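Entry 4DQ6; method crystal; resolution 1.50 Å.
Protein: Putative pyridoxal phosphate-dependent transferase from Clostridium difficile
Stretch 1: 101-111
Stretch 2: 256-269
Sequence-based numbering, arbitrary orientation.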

# COMPACT_ATOMS: atom_id res chain seq x y z
N PRO A 101 -4.68 -2.59 8.04
CA PRO A 101 -3.25 -2.52 8.20
C PRO A 101 -2.82 -1.69 9.41
O PRO A 101 -1.92 -2.08 10.16
CB PRO A 101 -2.80 -1.84 6.93
CG PRO A 101 -3.80 -2.21 5.89
CD PRO A 101 -5.09 -2.43 6.64
N ALA A 102 -3.44 -0.51 9.58
CA ALA A 102 -3.16 0.35 10.75
C ALA A 102 -3.46 -0.39 12.02
O ALA A 102 -2.65 -0.35 12.97
CB ALA A 102 -3.91 1.71 10.65
N ILE A 103 -4.64 -0.97 12.13
CA ILE A 103 -5.04 -1.69 13.35
C ILE A 103 -4.08 -2.83 13.65
O ILE A 103 -3.70 -3.06 14.81
CB ILE A 103 -6.50 -2.13 13.22
CG1 ILE A 103 -7.40 -0.91 13.20
CG2 ILE A 103 -6.89 -3.07 14.39
CD1 ILE A 103 -8.88 -1.17 13.17
N SER A 104 -3.65 -3.52 12.60
CA SER A 104 -2.75 -4.65 12.77
C SER A 104 -1.42 -4.15 13.34
O SER A 104 -0.89 -4.75 14.29
CB SER A 104 -2.41 -5.32 11.43
OG SER A 104 -1.64 -6.48 11.60
N LEU A 105 -0.86 -3.06 12.84
CA LEU A 105 0.40 -2.53 13.36
C LEU A 105 0.19 -2.04 14.82
O LEU A 105 1.05 -2.25 15.67
CB LEU A 105 1.00 -1.43 12.49
CG LEU A 105 1.48 -1.90 11.15
CD1 LEU A 105 2.07 -0.67 10.44
CD2 LEU A 105 2.44 -3.02 11.04
N LEU A 106 -0.93 -1.34 15.08
CA LEU A 106 -1.25 -0.87 16.44
C LEU A 106 -1.26 -2.04 17.41
O LEU A 106 -0.74 -1.93 18.54
CB LEU A 106 -2.55 -0.11 16.47
CG LEU A 106 -2.56 1.29 15.80
CD1 LEU A 106 -3.98 1.81 15.62
CD2 LEU A 106 -1.69 2.21 16.67
N ILE A 107 -1.86 -3.14 17.02
CA ILE A 107 -1.94 -4.33 17.90
C ILE A 107 -0.55 -4.84 18.18
O ILE A 107 -0.19 -5.17 19.38
CB ILE A 107 -2.80 -5.44 17.25
CG1 ILE A 107 -4.28 -5.08 17.34
CG2 ILE A 107 -2.51 -6.78 17.92
CD1 ILE A 107 -5.20 -5.95 16.51
N ASN A 108 0.27 -5.03 17.18
CA ASN A 108 1.63 -5.46 17.40
C ASN A 108 2.43 -4.54 18.32
O ASN A 108 3.22 -5.06 19.19
CB ASN A 108 2.38 -5.61 16.08
CG ASN A 108 3.70 -6.31 16.25
OD1 ASN A 108 3.76 -7.52 16.62
ND2 ASN A 108 4.77 -5.56 16.07
N GLU A 109 2.26 -3.23 18.21
CA GLU A 109 3.08 -2.25 18.95
C GLU A 109 2.55 -1.95 20.36
O GLU A 109 3.36 -1.64 21.25
CB GLU A 109 3.24 -0.95 18.17
CG GLU A 109 3.88 -1.06 16.79
CD GLU A 109 5.23 -1.78 16.81
OE1 GLU A 109 6.09 -1.52 17.72
OE2 GLU A 109 5.45 -2.67 15.95
N LEU A 110 1.24 -2.04 20.55
CA LEU A 110 0.59 -1.68 21.83
C LEU A 110 0.41 -2.82 22.78
O LEU A 110 0.07 -2.60 23.96
CB LEU A 110 -0.79 -1.04 21.56
CG LEU A 110 -0.77 0.34 20.93
CD1 LEU A 110 -2.15 0.79 20.42
CD2 LEU A 110 -0.15 1.36 21.87
N THR A 111 0.67 -4.04 22.33
CA THR A 111 0.42 -5.25 23.11
C THR A 111 1.56 -6.22 22.88
O THR A 111 2.39 -6.02 21.95
CB THR A 111 -0.91 -5.95 22.75
OG1 THR A 111 -0.90 -6.39 21.38
CG2 THR A 111 -2.09 -5.03 22.98
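Stretch 2 (256-269) KDYKLLDDAFTRID

Where two helices cross at a steep angle, apolar side chains usually fill much of the contact, and polar groups drawn into it need partners there. The pair formed by residues 101-110 and 256-267 illustrates this well. Stretch 2 is helical through Arg267, and its axis passes 9.5 Å from that of the first helix, with an angle of 111° between their N-to-C directions. Asp269, with positive phi, closes the helix in a Schellman motif, its N bonding to Thr266 O at 3.0 Å. Along both helices the i to i+4 backbone bonds are regular, as in Leu106 N to Ala102 O (2.9 Å) and Ala264 N to Leu260 O (3.0 Å), and the contact is made mostly by side chains.

The backbones come nearest where the CA of Leu105 lies 6.3 Å from that of Ala264, and the CA of Leu106 at the same distance from that of Leu261. The small side chain of Ala264 borders the hole that receives Leu105, together with Leu261, Phe265 and Arg267. Within it, Leu105 CD1 stands over one face of the Phe265 ring, 3.6 Å from the centroid in a CH-pi contact, and lies 3.9 Å from Ala264 CB and 3.8 Å from Ile268 CD1. Leu105 CB meets Leu261 CD1 at 3.8 Å, and Leu106 CD2 meets Leu261 CD2 at 3.9 Å. Farther along stretch 1, Leu110 CD2 rests 3.7 Å from Leu260 CD1.

Glu109 and Arg267 form the charged pair within this contact, beside the apolar side chains. Arg267 NH1 donates to Glu109 OE2 at 2.9 Å, a salt-bridging hydrogen bond in which the carboxylate oxygen approaches the edge of the guanidinium, near its plane, where the N-H groups point. The same OE2 accepts from Asn108 ND2 at 3.0 Å, so donors from both helices converge on one oxygen. Water completes the arrangement. Arg267 NE donates to water 1 at 2.9 Å, and that water gives a weak bond to Glu109 OE2 at 3.4 Å. Water 2 donates to Leu260 O at 2.7 Å and, weakly, to Glu109 OE1 at 2.8 Å, linking the carboxylate to the backbone of stretch 2. Both carboxylate oxygens are thereby engaged, while Glu109 CG still packs 3.7 Å from Ala264 CB. Away from the contact, Lys259 NZ is paired with Asp263 OD2 at 2.8 Å within stretch 2. Asp257, whose OD1 lies 3.8 Å from Leu110 CD2, has its OD2 bonded elsewhere in the structure.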

# COMPACT_ATOMS: atom_id res chain seq x y z
N LYS A 256 3.12 9.58 22.07
CA LYS A 256 3.80 8.27 22.22
C LYS A 256 3.20 7.17 21.37
O LYS A 256 3.93 6.35 20.83
CB LYS A 256 3.79 7.79 23.66
CG LYS A 256 4.51 8.71 24.60
CD LYS A 256 4.41 8.17 26.01
CE LYS A 256 5.18 6.86 26.20
NZ LYS A 256 5.60 6.71 27.64
N ASP A 257 1.88 7.19 21.24
CA ASP A 257 1.17 6.35 20.24
C ASP A 257 1.53 6.72 18.81
O ASP A 257 1.76 5.81 17.97
CB ASP A 257 -0.34 6.48 20.39
CG ASP A 257 -0.88 5.95 21.68
OD1 ASP A 257 -0.24 5.08 22.40
OD2 ASP A 257 -2.02 6.36 21.99
N TYR A 258 1.57 8.03 18.53
CA TYR A 258 1.95 8.45 17.21
C TYR A 258 3.30 7.84 16.84
O TYR A 258 3.51 7.30 15.74
CB TYR A 258 1.95 9.98 17.12
CG TYR A 258 2.29 10.51 15.79
CD1 TYR A 258 3.60 10.54 15.40
CD2 TYR A 258 1.32 11.01 14.94
CE1 TYR A 258 3.96 11.03 14.17
CE2 TYR A 258 1.68 11.47 13.70
CZ TYR A 258 3.00 11.48 13.33
OH TYR A 258 3.43 11.95 12.10
N LYS A 259 4.25 7.98 17.75
CA LYS A 259 5.60 7.54 17.46
C LYS A 259 5.64 6.05 17.22
O LYS A 259 6.34 5.59 16.36
CB LYS A 259 6.57 7.88 18.59
CG LYS A 259 7.95 7.31 18.35
CD LYS A 259 8.97 7.76 19.39
CE LYS A 259 10.36 7.82 18.77
NZ LYS A 259 10.91 6.49 18.45
N LEU A 260 4.90 5.30 18.01
CA LEU A 260 4.93 3.87 17.87
C LEU A 260 4.41 3.44 16.50
O LEU A 260 4.98 2.58 15.87
CB LEU A 260 4.02 3.23 18.90
CG LEU A 260 4.53 2.92 20.30
CD1 LEU A 260 3.37 2.23 20.97
CD2 LEU A 260 5.75 2.03 20.27
N LEU A 261 3.30 4.03 16.09
CA LEU A 261 2.73 3.69 14.79
C LEU A 261 3.60 4.18 13.65
O LEU A 261 3.80 3.50 12.67
CB LEU A 261 1.31 4.22 14.63
CG LEU A 261 0.58 3.75 13.36
CD1 LEU A 261 0.64 2.23 13.28
CD2 LEU A 261 -0.86 4.20 13.39
N ASP A 262 4.10 5.40 13.80
CA ASP A 262 5.02 5.94 12.83
C ASP A 262 6.19 5.00 12.62
O ASP A 262 6.56 4.71 11.46
CB ASP A 262 5.47 7.32 13.22
CG ASP A 262 5.99 8.15 12.03
OD1 ASP A 262 5.34 8.19 10.95
OD2 ASP A 262 7.02 8.80 12.24
N ASP A 263 6.79 4.54 13.70
CA ASP A 263 7.94 3.69 13.59
C ASP A 263 7.59 2.30 13.02
O ASP A 263 8.41 1.70 12.33
CB ASP A 263 8.53 3.51 14.98
CG ASP A 263 9.29 4.74 15.44
OD1 ASP A 263 9.50 5.72 14.67
OD2 ASP A 263 9.69 4.73 16.63
N ALA A 264 6.37 1.80 13.30
CA ALA A 264 5.89 0.54 12.66
C ALA A 264 5.75 0.69 11.18
O ALA A 264 6.18 -0.18 10.40
CB ALA A 264 4.59 0.07 13.29
N PHE A 265 5.19 1.82 10.72
CA PHE A 265 5.14 2.06 9.27
C PHE A 265 6.52 2.21 8.67
O PHE A 265 6.72 1.90 7.47
CB PHE A 265 4.22 3.23 8.93
CG PHE A 265 2.73 2.84 8.91
CD1 PHE A 265 2.27 1.91 7.95
CD2 PHE A 265 1.81 3.41 9.75
CE1 PHE A 265 0.93 1.54 7.93
CE2 PHE A 265 0.47 3.06 9.70
CZ PHE A 265 0.03 2.14 8.76
N THR A 266 7.46 2.80 9.40
CA THR A 266 8.82 2.88 8.93
C THR A 266 9.44 1.50 8.77
O THR A 266 10.09 1.20 7.77
CB THR A 266 9.68 3.75 9.88
OG1 THR A 266 9.21 5.11 9.78
CG2 THR A 266 11.19 3.68 9.48
N ARG A 267 9.17 0.67 9.76
CA ARG A 267 9.65 -0.71 9.75
C ARG A 267 9.20 -1.48 8.51
O ARG A 267 10.04 -2.18 7.92
CB ARG A 267 9.25 -1.42 11.06
CG ARG A 267 9.49 -2.90 11.00
CD ARG A 267 9.13 -3.61 12.28
NE ARG A 267 7.79 -3.31 12.86
CZ ARG A 267 6.63 -3.91 12.55
NH1 ARG A 267 5.50 -3.59 13.21
NH2 ARG A 267 6.57 -4.84 11.61
N ILE A 268 7.94 -1.31 8.10
CA ILE A 268 7.43 -1.98 6.87
C ILE A 268 7.53 -1.08 5.65
O ILE A 268 7.09 -1.50 4.55
CB ILE A 268 6.02 -2.58 7.05
CG1 ILE A 268 4.95 -1.54 7.38
CG2 ILE A 268 6.00 -3.64 8.16
CD1 ILE A 268 3.51 -2.02 7.16
N ASP A 269 8.13 0.11 5.77
CA ASP A 269 8.32 1.04 4.65
C ASP A 269 7.04 1.37 3.86
O ASP A 269 7.01 1.36 2.63
CB ASP A 269 9.44 0.61 3.70
CG ASP A 269 9.83 1.73 2.75
OD1 ASP A 269 9.87 2.92 3.22
OD2 ASP A 269 9.98 1.47 1.50
O HOH W 1 8.30 -1.16 14.75
O HOH W 2 6.97 0.85 16.60